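Local atomic coordinates of probable quinone reductase Qor (NADPH:quinone reductase) (Zeta-crystallin homolog protein) (Mycobacterium tuberculosis, PDB entry 4RVU), a protein that binds NADPH and probably uses it to reduce quinones, as other members of the zeta-crystallin-like quinone reductase family do. Residues Leu131-Leu136 with Gly159-Gln164; Leu150-Ala155 with Trp202-Arg207; Glu181-Ser186 with Asp192-Tyr197. All blocks are in the same frame, centred on the assembly; numbering follows the deposited sequence.

Interaction 1: residues Leu131-Leu136 with Gly159-Gln164. With NDP (NADPH dihydro-nicotinamide-adenine-dinucleotide phosphate), chain E.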
# COMPACT_ATOMS: atom_id res chain seq x y z
N LEU A 131 -9.46 -4.55 18.33
CA LEU A 131 -8.58 -3.42 18.02
C LEU A 131 -8.04 -3.60 16.61
O LEU A 131 -7.86 -2.63 15.86
CB LEU A 131 -7.42 -3.31 19.02
CG LEU A 131 -7.73 -2.92 20.47
CD1 LEU A 131 -6.49 -3.12 21.36
CD2 LEU A 131 -8.21 -1.48 20.55
N THR A 132 -7.78 -4.85 16.24
CA THR A 132 -7.28 -5.14 14.90
C THR A 132 -8.35 -4.86 13.85
O THR A 132 -8.08 -4.21 12.85
CB THR A 132 -6.79 -6.58 14.80
OG1 THR A 132 -5.71 -6.77 15.73
CG2 THR A 132 -6.29 -6.89 13.39
N ALA A 133 -9.57 -5.35 14.07
CA ALA A 133 -10.66 -5.04 13.15
C ALA A 133 -10.86 -3.52 13.05
O ALA A 133 -11.07 -2.99 11.95
CB ALA A 133 -11.96 -5.73 13.57
N HIS A 134 -10.76 -2.82 14.17
CA HIS A 134 -10.92 -1.37 14.15
C HIS A 134 -9.90 -0.71 13.23
O HIS A 134 -10.27 0.07 12.35
CB HIS A 134 -10.80 -0.76 15.55
CG HIS A 134 -11.06 0.71 15.59
ND1 HIS A 134 -10.08 1.65 15.34
CD2 HIS A 134 -12.19 1.41 15.83
CE1 HIS A 134 -10.59 2.86 15.43
NE2 HIS A 134 -11.88 2.74 15.73
N TYR A 135 -8.62 -1.00 13.44
CA TYR A 135 -7.61 -0.30 12.64
C TYR A 135 -7.70 -0.71 11.17
O TYR A 135 -7.45 0.10 10.27
CB TYR A 135 -6.18 -0.43 13.25
CG TYR A 135 -5.36 -1.68 12.93
CD1 TYR A 135 -4.90 -1.93 11.64
CD2 TYR A 135 -4.98 -2.56 13.94
CE1 TYR A 135 -4.14 -3.04 11.34
CE2 TYR A 135 -4.20 -3.68 13.67
CZ TYR A 135 -3.79 -3.90 12.36
OH TYR A 135 -3.01 -5.00 12.05
N LEU A 136 -8.09 -1.96 10.93
CA LEU A 136 -8.24 -2.44 9.55
C LEU A 136 -9.35 -1.68 8.82
O LEU A 136 -9.18 -1.31 7.66
CB LEU A 136 -8.49 -3.95 9.52
CG LEU A 136 -7.29 -4.87 9.76
CD1 LEU A 136 -7.71 -6.34 9.89
CD2 LEU A 136 -6.21 -4.70 8.69
N GLY A 159 -12.07 -12.44 11.79
CA GLY A 159 -13.03 -12.50 10.70
C GLY A 159 -14.46 -12.13 11.07
O GLY A 159 -15.10 -11.34 10.37
N LEU A 160 -14.96 -12.70 12.17
CA LEU A 160 -16.33 -12.43 12.59
C LEU A 160 -16.49 -10.98 13.02
O LEU A 160 -17.54 -10.38 12.80
CB LEU A 160 -16.75 -13.39 13.71
CG LEU A 160 -16.97 -14.85 13.32
CD1 LEU A 160 -17.10 -15.69 14.60
CD2 LEU A 160 -18.23 -14.99 12.47
N ILE A 161 -15.47 -10.41 13.65
CA ILE A 161 -15.55 -9.01 14.08
C ILE A 161 -15.53 -8.07 12.87
O ILE A 161 -16.32 -7.13 12.80
CB ILE A 161 -14.45 -8.64 15.11
CG1 ILE A 161 -14.59 -9.49 16.37
CG2 ILE A 161 -14.58 -7.17 15.50
CD1 ILE A 161 -13.46 -9.29 17.40
N LEU A 162 -14.63 -8.35 11.93
CA LEU A 162 -14.57 -7.56 10.68
C LEU A 162 -15.92 -7.58 9.97
O LEU A 162 -16.41 -6.54 9.51
CB LEU A 162 -13.48 -8.10 9.74
CG LEU A 162 -12.05 -7.69 10.06
CD1 LEU A 162 -11.05 -8.50 9.25
CD2 LEU A 162 -11.85 -6.19 9.80
N THR A 163 -16.52 -8.76 9.90
CA THR A 163 -17.75 -8.95 9.13
C THR A 163 -18.90 -8.17 9.76
O THR A 163 -19.57 -7.39 9.07
CB THR A 163 -18.09 -10.43 9.02
OG1 THR A 163 -17.03 -11.08 8.30
CG2 THR A 163 -19.40 -10.65 8.28
N GLN A 164 -19.08 -8.33 11.07
CA GLN A 164 -20.13 -7.61 11.76
C GLN A 164 -19.96 -6.11 11.68
O GLN A 164 -20.91 -5.38 11.40
CB GLN A 164 -20.18 -8.02 13.23
CG GLN A 164 -20.54 -9.47 13.46
CD GLN A 164 -20.53 -9.79 14.94
OE1 GLN A 164 -21.47 -9.47 15.66
NE2 GLN A 164 -19.44 -10.40 15.40
PA NDP E . -8.52 -17.19 13.50
O1A NDP E . -9.48 -17.37 14.63
O2A NDP E . -8.95 -16.44 12.27
O5B NDP E . -7.97 -18.63 13.06
C5B NDP E . -7.26 -18.79 11.83
C4B NDP E . -8.27 -19.18 10.76
O4B NDP E . -7.70 -19.08 9.45
C3B NDP E . -8.70 -20.63 10.91
O3B NDP E . -9.81 -20.77 11.79
C2B NDP E . -9.04 -21.04 9.49
O2B NDP E . -10.43 -20.92 9.25
C1B NDP E . -8.27 -20.07 8.60
N9A NDP E . -7.22 -20.84 7.90
C8A NDP E . -7.11 -20.99 6.57
N7A NDP E . -6.05 -21.78 6.26
C5A NDP E . -5.48 -22.16 7.41
C6A NDP E . -4.32 -23.00 7.80
N6A NDP E . -3.56 -23.60 6.87
N1A NDP E . -4.07 -23.15 9.12
C2A NDP E . -4.83 -22.55 10.05
N3A NDP E . -5.89 -21.78 9.77
C4A NDP E . -6.26 -21.55 8.49
O3 NDP E . -7.19 -16.51 14.08
PN NDP E . -7.20 -15.03 14.72
O1N NDP E . -8.59 -14.48 14.63
O2N NDP E . -6.48 -15.10 16.04
O5D NDP E . -6.27 -14.22 13.69
C5D NDP E . -6.62 -14.11 12.32
C4D NDP E . -5.38 -13.80 11.49
O4D NDP E . -5.02 -12.43 11.67
C3D NDP E . -4.19 -14.61 11.95
O3D NDP E . -3.44 -14.98 10.80
C2D NDP E . -3.38 -13.67 12.80
O2D NDP E . -1.99 -13.98 12.70
C1D NDP E . -3.70 -12.32 12.18
N1N NDP E . -3.66 -11.19 13.12
C2N NDP E . -2.96 -10.11 12.78
C3N NDP E . -2.88 -8.99 13.60
C7N NDP E . -2.06 -7.81 13.15
O7N NDP E . -2.05 -6.81 13.84
N7N NDP E . -1.39 -7.90 12.01
C4N NDP E . -3.60 -8.95 14.92
C5N NDP E . -4.33 -10.18 15.17
C6N NDP E . -4.34 -11.24 14.27
P2B NDP E . -11.11 -21.60 7.96
O1X NDP E . -9.94 -22.03 7.12
O2X NDP E . -11.92 -22.74 8.52
O3X NDP E . -11.95 -20.51 7.36

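Interaction 2: residues Leu150-Ala155 with Trp202-Arg207. With NDP (NADPH dihydro-nicotinamide-adenine-dinucleotide phosphate), chain E.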
# COMPACT_ATOMS: atom_id res chain seq x y z
N LEU A 150 -13.59 -8.14 0.75
CA LEU A 150 -13.39 -9.58 0.94
C LEU A 150 -12.65 -9.82 2.25
O LEU A 150 -11.62 -9.19 2.53
CB LEU A 150 -12.59 -10.16 -0.24
CG LEU A 150 -12.05 -11.59 -0.14
CD1 LEU A 150 -13.20 -12.58 -0.00
CD2 LEU A 150 -11.20 -11.92 -1.34
N VAL A 151 -13.19 -10.72 3.07
CA VAL A 151 -12.58 -11.08 4.35
C VAL A 151 -12.37 -12.59 4.39
O VAL A 151 -13.34 -13.35 4.48
CB VAL A 151 -13.50 -10.69 5.53
CG1 VAL A 151 -12.91 -11.16 6.86
CG2 VAL A 151 -13.72 -9.18 5.55
N HIS A 152 -11.12 -13.02 4.32
CA HIS A 152 -10.81 -14.45 4.42
C HIS A 152 -11.01 -14.95 5.85
O HIS A 152 -10.97 -14.15 6.79
CB HIS A 152 -9.39 -14.72 3.93
CG HIS A 152 -9.21 -14.53 2.46
ND1 HIS A 152 -9.88 -15.28 1.52
CD2 HIS A 152 -8.42 -13.67 1.76
CE1 HIS A 152 -9.52 -14.89 0.31
NE2 HIS A 152 -8.63 -13.92 0.42
N ALA A 153 -11.22 -16.26 6.00
CA ALA A 153 -11.47 -16.87 7.31
C ALA A 153 -12.57 -16.14 8.07
O ALA A 153 -12.37 -15.70 9.22
CB ALA A 153 -10.18 -16.93 8.14
N GLY A 154 -13.73 -16.04 7.43
CA GLY A 154 -14.85 -15.27 7.95
C GLY A 154 -15.38 -15.71 9.30
O GLY A 154 -16.03 -14.93 9.99
N ALA A 155 -15.09 -16.95 9.71
CA ALA A 155 -15.61 -17.46 10.99
C ALA A 155 -14.51 -17.57 12.05
O ALA A 155 -14.71 -18.20 13.07
CB ALA A 155 -16.32 -18.80 10.81
N TRP A 202 -7.45 -17.01 -10.55
CA TRP A 202 -8.33 -16.42 -11.56
C TRP A 202 -9.75 -16.94 -11.46
O TRP A 202 -10.70 -16.17 -11.62
CB TRP A 202 -7.73 -16.66 -12.95
CG TRP A 202 -6.33 -16.18 -12.97
CD1 TRP A 202 -5.20 -16.94 -13.04
CD2 TRP A 202 -5.91 -14.83 -12.82
NE1 TRP A 202 -4.09 -16.12 -12.99
CE2 TRP A 202 -4.50 -14.82 -12.84
CE3 TRP A 202 -6.59 -13.61 -12.68
CZ2 TRP A 202 -3.76 -13.64 -12.74
CZ3 TRP A 202 -5.85 -12.44 -12.58
CH2 TRP A 202 -4.45 -12.47 -12.61
N GLN A 203 -9.89 -18.23 -11.19
CA GLN A 203 -11.19 -18.85 -10.95
C GLN A 203 -11.93 -18.13 -9.81
O GLN A 203 -13.07 -17.68 -9.97
CB GLN A 203 -11.01 -20.32 -10.57
CG GLN A 203 -10.71 -21.23 -11.75
CD GLN A 203 -11.94 -21.48 -12.60
OE1 GLN A 203 -13.00 -21.85 -12.09
NE2 GLN A 203 -11.80 -21.26 -13.91
N PHE A 204 -11.26 -18.04 -8.67
CA PHE A 204 -11.82 -17.37 -7.50
C PHE A 204 -12.10 -15.90 -7.78
O PHE A 204 -13.16 -15.39 -7.44
CB PHE A 204 -10.86 -17.52 -6.32
CG PHE A 204 -11.34 -16.88 -5.06
CD1 PHE A 204 -12.17 -17.57 -4.18
CD2 PHE A 204 -10.96 -15.58 -4.73
CE1 PHE A 204 -12.61 -16.99 -3.00
CE2 PHE A 204 -11.40 -14.99 -3.55
CZ PHE A 204 -12.23 -15.69 -2.69
N ALA A 205 -11.15 -15.20 -8.40
CA ALA A 205 -11.36 -13.80 -8.74
C ALA A 205 -12.60 -13.60 -9.62
O ALA A 205 -13.33 -12.63 -9.47
CB ALA A 205 -10.12 -13.19 -9.39
N GLY A 206 -12.82 -14.53 -10.55
CA GLY A 206 -14.03 -14.50 -11.35
C GLY A 206 -15.31 -14.55 -10.50
O GLY A 206 -16.26 -13.82 -10.78
N ARG A 207 -15.32 -15.40 -9.47
CA ARG A 207 -16.48 -15.48 -8.57
C ARG A 207 -16.73 -14.10 -7.95
O ARG A 207 -17.84 -13.57 -7.99
CB ARG A 207 -16.23 -16.49 -7.45
CG ARG A 207 -15.43 -17.71 -7.86
CD ARG A 207 -16.25 -18.64 -8.73
NE ARG A 207 -16.88 -19.70 -7.95
CZ ARG A 207 -18.08 -19.60 -7.38
NH1 ARG A 207 -18.78 -18.48 -7.51
NH2 ARG A 207 -18.58 -20.61 -6.67
PA NDP E . -8.52 -17.19 13.50
O1A NDP E . -9.48 -17.37 14.63
O2A NDP E . -8.95 -16.44 12.27
O5B NDP E . -7.97 -18.63 13.06
C5B NDP E . -7.26 -18.79 11.83
C4B NDP E . -8.27 -19.18 10.76
O4B NDP E . -7.70 -19.08 9.45
C3B NDP E . -8.70 -20.63 10.91
O3B NDP E . -9.81 -20.77 11.79
C2B NDP E . -9.04 -21.04 9.49
O2B NDP E . -10.43 -20.92 9.25
C1B NDP E . -8.27 -20.07 8.60
N9A NDP E . -7.22 -20.84 7.90
C8A NDP E . -7.11 -20.99 6.57
N7A NDP E . -6.05 -21.78 6.26
C5A NDP E . -5.48 -22.16 7.41
C6A NDP E . -4.32 -23.00 7.80
N6A NDP E . -3.56 -23.60 6.87
N1A NDP E . -4.07 -23.15 9.12
C2A NDP E . -4.83 -22.55 10.05
N3A NDP E . -5.89 -21.78 9.77
C4A NDP E . -6.26 -21.55 8.49
O3 NDP E . -7.19 -16.51 14.08
PN NDP E . -7.20 -15.03 14.72
O1N NDP E . -8.59 -14.48 14.63
O2N NDP E . -6.48 -15.10 16.04
O5D NDP E . -6.27 -14.22 13.69
C5D NDP E . -6.62 -14.11 12.32
C4D NDP E . -5.38 -13.80 11.49
O4D NDP E . -5.02 -12.43 11.67
C3D NDP E . -4.19 -14.61 11.95
O3D NDP E . -3.44 -14.98 10.80
C2D NDP E . -3.38 -13.67 12.80
O2D NDP E . -1.99 -13.98 12.70
C1D NDP E . -3.70 -12.32 12.18
N1N NDP E . -3.66 -11.19 13.12
C2N NDP E . -2.96 -10.11 12.78
C3N NDP E . -2.88 -8.99 13.60
C7N NDP E . -2.06 -7.81 13.15
O7N NDP E . -2.05 -6.81 13.84
N7N NDP E . -1.39 -7.90 12.01
C4N NDP E . -3.60 -8.95 14.92
C5N NDP E . -4.33 -10.18 15.17
C6N NDP E . -4.34 -11.24 14.27
P2B NDP E . -11.11 -21.60 7.96
O1X NDP E . -9.94 -22.03 7.12
O2X NDP E . -11.92 -22.74 8.52
O3X NDP E . -11.95 -20.51 7.36

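Interaction 3: residues Glu181-Ser186 with Asp192-Tyr197. With NDP (NADPH dihydro-nicotinamide-adenine-dinucleotide phosphate), chain E.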
# COMPACT_ATOMS: atom_id res chain seq x y z
N GLU A 181 -20.59 -25.35 8.64
CA GLU A 181 -20.87 -24.81 9.98
C GLU A 181 -20.37 -23.37 10.07
O GLU A 181 -21.06 -22.48 10.56
CB GLU A 181 -20.21 -25.64 11.10
CG GLU A 181 -20.43 -25.05 12.52
CD GLU A 181 -19.43 -25.53 13.58
OE1 GLU A 181 -18.40 -26.14 13.22
OE2 GLU A 181 -19.67 -25.27 14.78
N LYS A 182 -19.15 -23.16 9.59
CA LYS A 182 -18.54 -21.83 9.58
C LYS A 182 -19.27 -20.89 8.63
O LYS A 182 -19.42 -19.70 8.90
CB LYS A 182 -17.05 -21.93 9.24
CG LYS A 182 -16.24 -22.60 10.36
CD LYS A 182 -14.75 -22.46 10.13
CE LYS A 182 -13.96 -23.29 11.13
NZ LYS A 182 -12.51 -22.93 11.13
N ALA A 183 -19.74 -21.43 7.51
CA ALA A 183 -20.50 -20.63 6.57
C ALA A 183 -21.74 -20.02 7.21
O ALA A 183 -22.08 -18.86 6.95
CB ALA A 183 -20.87 -21.45 5.35
N LYS A 184 -22.44 -20.77 8.06
CA LYS A 184 -23.63 -20.22 8.69
C LYS A 184 -23.28 -19.12 9.69
O LYS A 184 -23.95 -18.09 9.73
CB LYS A 184 -24.46 -21.31 9.39
CG LYS A 184 -25.88 -20.86 9.71
CD LYS A 184 -26.51 -21.70 10.81
CE LYS A 184 -26.14 -21.18 12.19
NZ LYS A 184 -27.02 -20.05 12.63
N LEU A 185 -22.24 -19.35 10.49
CA LEU A 185 -21.77 -18.35 11.45
C LEU A 185 -21.40 -17.06 10.74
O LEU A 185 -21.67 -15.95 11.24
CB LEU A 185 -20.55 -18.87 12.20
CG LEU A 185 -20.82 -19.98 13.20
CD1 LEU A 185 -19.51 -20.57 13.71
CD2 LEU A 185 -21.63 -19.42 14.33
N SER A 186 -20.78 -17.21 9.57
CA SER A 186 -20.34 -16.06 8.77
C SER A 186 -21.55 -15.30 8.24
O SER A 186 -21.59 -14.08 8.32
CB SER A 186 -19.40 -16.50 7.64
OG SER A 186 -18.96 -15.40 6.86
N ASP A 192 -22.56 -11.26 3.13
CA ASP A 192 -23.59 -11.28 2.11
C ASP A 192 -23.46 -12.55 1.26
O ASP A 192 -24.46 -13.14 0.85
CB ASP A 192 -23.54 -10.03 1.24
CG ASP A 192 -24.76 -9.88 0.36
OD1 ASP A 192 -25.89 -9.88 0.91
OD2 ASP A 192 -24.60 -9.80 -0.87
N VAL A 193 -22.23 -12.97 1.02
CA VAL A 193 -21.95 -14.20 0.30
C VAL A 193 -20.74 -14.89 0.91
O VAL A 193 -19.74 -14.24 1.23
CB VAL A 193 -21.67 -13.93 -1.21
CG1 VAL A 193 -21.16 -15.19 -1.89
CG2 VAL A 193 -22.91 -13.41 -1.91
N VAL A 194 -20.82 -16.22 1.05
CA VAL A 194 -19.72 -17.01 1.57
C VAL A 194 -19.17 -17.94 0.50
O VAL A 194 -19.92 -18.71 -0.10
CB VAL A 194 -20.15 -17.84 2.80
CG1 VAL A 194 -18.98 -18.63 3.35
CG2 VAL A 194 -20.73 -16.92 3.87
N LEU A 195 -17.86 -17.86 0.25
CA LEU A 195 -17.21 -18.67 -0.78
C LEU A 195 -16.30 -19.73 -0.18
O LEU A 195 -15.89 -19.63 0.98
CB LEU A 195 -16.38 -17.78 -1.71
CG LEU A 195 -17.18 -16.74 -2.49
CD1 LEU A 195 -16.25 -15.79 -3.24
CD2 LEU A 195 -18.12 -17.44 -3.45
N ASP A 196 -15.97 -20.74 -0.97
CA ASP A 196 -14.94 -21.69 -0.57
C ASP A 196 -13.57 -21.06 -0.80
O ASP A 196 -13.45 -20.06 -1.52
CB ASP A 196 -15.05 -22.97 -1.39
CG ASP A 196 -16.37 -23.66 -1.21
OD1 ASP A 196 -16.74 -23.96 -0.05
OD2 ASP A 196 -17.05 -23.90 -2.22
N TYR A 197 -12.55 -21.64 -0.20
CA TYR A 197 -11.18 -21.17 -0.42
C TYR A 197 -10.79 -21.33 -1.88
O TYR A 197 -11.22 -22.29 -2.54
CB TYR A 197 -10.19 -21.88 0.51
CG TYR A 197 -10.14 -21.21 1.87
CD1 TYR A 197 -11.10 -21.50 2.83
CD2 TYR A 197 -9.18 -20.25 2.16
CE1 TYR A 197 -11.07 -20.86 4.06
CE2 TYR A 197 -9.15 -19.62 3.38
CZ TYR A 197 -10.10 -19.93 4.33
OH TYR A 197 -10.06 -19.29 5.55
PA NDP E . -8.52 -17.19 13.50
O1A NDP E . -9.48 -17.37 14.63
O2A NDP E . -8.95 -16.44 12.27
O5B NDP E . -7.97 -18.63 13.06
C5B NDP E . -7.26 -18.79 11.83
C4B NDP E . -8.27 -19.18 10.76
O4B NDP E . -7.70 -19.08 9.45
C3B NDP E . -8.70 -20.63 10.91
O3B NDP E . -9.81 -20.77 11.79
C2B NDP E . -9.04 -21.04 9.49
O2B NDP E . -10.43 -20.92 9.25
C1B NDP E . -8.27 -20.07 8.60
N9A NDP E . -7.22 -20.84 7.90
C8A NDP E . -7.11 -20.99 6.57
N7A NDP E . -6.05 -21.78 6.26
C5A NDP E . -5.48 -22.16 7.41
C6A NDP E . -4.32 -23.00 7.80
N6A NDP E . -3.56 -23.60 6.87
N1A NDP E . -4.07 -23.15 9.12
C2A NDP E . -4.83 -22.55 10.05
N3A NDP E . -5.89 -21.78 9.77
C4A NDP E . -6.26 -21.55 8.49
O3 NDP E . -7.19 -16.51 14.08
PN NDP E . -7.20 -15.03 14.72
O1N NDP E . -8.59 -14.48 14.63
O2N NDP E . -6.48 -15.10 16.04
O5D NDP E . -6.27 -14.22 13.69
C5D NDP E . -6.62 -14.11 12.32
C4D NDP E . -5.38 -13.80 11.49
O4D NDP E . -5.02 -12.43 11.67
C3D NDP E . -4.19 -14.61 11.95
O3D NDP E . -3.44 -14.98 10.80
C2D NDP E . -3.38 -13.67 12.80
O2D NDP E . -1.99 -13.98 12.70
C1D NDP E . -3.70 -12.32 12.18
N1N NDP E . -3.66 -11.19 13.12
C2N NDP E . -2.96 -10.11 12.78
C3N NDP E . -2.88 -8.99 13.60
C7N NDP E . -2.06 -7.81 13.15
O7N NDP E . -2.05 -6.81 13.84
N7N NDP E . -1.39 -7.90 12.01
C4N NDP E . -3.60 -8.95 14.92
C5N NDP E . -4.33 -10.18 15.17
C6N NDP E . -4.34 -11.24 14.27
P2B NDP E . -11.11 -21.60 7.96
O1X NDP E . -9.94 -22.03 7.12
O2X NDP E . -11.92 -22.74 8.52
O3X NDP E . -11.95 -20.51 7.36

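Interaction 1: residues Leu131-Leu136 with Gly159-Gln164
Ala133 meets Ile161 and Leu162 where helix 120-140 passes helix 157-168, and this is the tight part of the contact: CB of Ala133 lies 3.6 Å from CG2 of Ile161, while CD2 of Leu162 comes to 3.7 Å from CA of Ala133. The small methyl lets this branch of Leu162 settle against the other backbone, with the CA atoms of Ala133 and Leu162 5.3 Å apart. The short segments cross at -44°, their axes 9.0 Å apart at the closest. With chi1 at -62°, Ile161 holds CG1 beside its backbone N and places CG2 anti to that N, on the side facing Ala133. Packing is looser one turn on, where Leu136 and Leu162 cross at about a right angle and their CD1 atoms are 4.0 Å apart; Phe245, an NADPH-binding residue, adjoins Leu136. On the cofactor side, Tyr135 OH donates a 2.7 Å hydrogen bond to the nicotinamide carboxamide oxygen O7N of NADPH, which lies in the plane of the phenol at its edge. No hydrogen bond joins 131-136 to 159-164; the contact between these segments is apolar packing, whereas Tyr135 spends its hydroxyl on the nicotinamide carboxamide.

Interaction 2: residues Leu150-Ala155 with Trp202-Arg207
A single aromatic ring, Phe204, bridges a wide gap between backbones: the nearest CA atoms of the two segments, those of Leu150 and Ala205, are still 10.8 Å apart. The ring spans it because CG of Phe204 stands anti to the backbone N (chi1 -179°), sending the side chain from helix 201-212 toward strand 148-151. Leu150 points back at the ring from the strand and sets CD2 at the edge of the phenyl group, in its plane, 3.8 Å from CE2 of Phe204. CE1 of His152 lies 4.1 Å from CZ of Phe204, the two side chains running antiparallel alongside one another. CG of Leu150 rests over one face of the imidazole, offset toward its rim, so the three side chains form one buried cluster.

Strand 148-151 is an inner strand of the parallel Rossmann sheet, and the turn after it carries Gly154, consistent with the first glycine of a GxGxxG dinucleotide-binding motif. Here CB of Ala153 approaches the adenosine ribose of NADPH, 3.5 Å from O4B. The imidazole is fixed by polar partners at both nitrogens, ND1 with Thr176 OG1 and NE2 with Ser232 OG, and with both engaged it presents CE1 to the phenyl group. The Phe204 side chain also touches Pro198, Ala231 of helix 229-234 and Thr176 of the adjoining strand 172-176.

Interaction 3: residues Glu181-Ser186 with Asp192-Tyr197
Helix 180-188 passes strand 193-195 with Ala183 and Val194 nearest in the backbone, their CA atoms 6.2 Å apart. The two elements are the helix and the final strand of a beta-alpha-beta unit of the Rossmann fold that starts at strand 172-176, and strand 193-195 is an edge strand of the six-stranded parallel sheet within this chain. Val194 supplies the strand's side of the packing with both branches. CG1, anti to the backbone N (chi1 -179°), meets CB of Ala183 at 3.9 Å. CG2, on the branch beside the backbone N, reaches one turn further along the helix and lies 3.8 Å from OG of Ser186, a van der Waals contact. The polar need of that hydroxyl is met by Thr175 OG1 on the neighbouring strand, to which it is hydrogen-bonded.

Beyond this apolar patch both segments reach the 2'-phosphate of NADPH, the group that distinguishes it from NADH. Lys182, its chain extended beyond CG, brings NZ to 2.7 Å from phosphate oxygen O2X, with a second, weak bond to the ester oxygen O2B. NZ is also hydrogen-bonded to the carbonyl oxygens of Arg322 and Thr324, which together with the phosphate fix the ammonium group; the negative charge of the phosphate probably favours its protonated form. Arg322, itself hydrogen-bonded to NADPH through NH2, makes a cation-pi contact with the ring of Tyr197. The phenol also contributes to holding the phosphate: Tyr197 OH donates to O3X at 2.9 Å, and this oxygen lies at the ring edge, in its plane.

Overall arrangement
All three contacts gather round one NADPH. Interactions 2 and 3 lie closest, with centres about 10 Å apart, and interaction 1 is about 17 and 16 Å from them. Along the chain the segments of interactions 1 and 2 alternate, strand 148-151 falling between helices 120-140 and 157-168; interaction 3 comes after interaction 1 and between the two segments of interaction 2. The parallel sheet joins interactions 2 and 3 through strands 148-151 and 193-195, with strand 172-176 between them. Leu160 links all three, touching Gly154 and Ala155 as well as Leu185. Beside the packing itself, residues of the segments thus meet the cofactor at its nicotinamide (interaction 1), adenosine ribose (2) and 2'-phosphate (3).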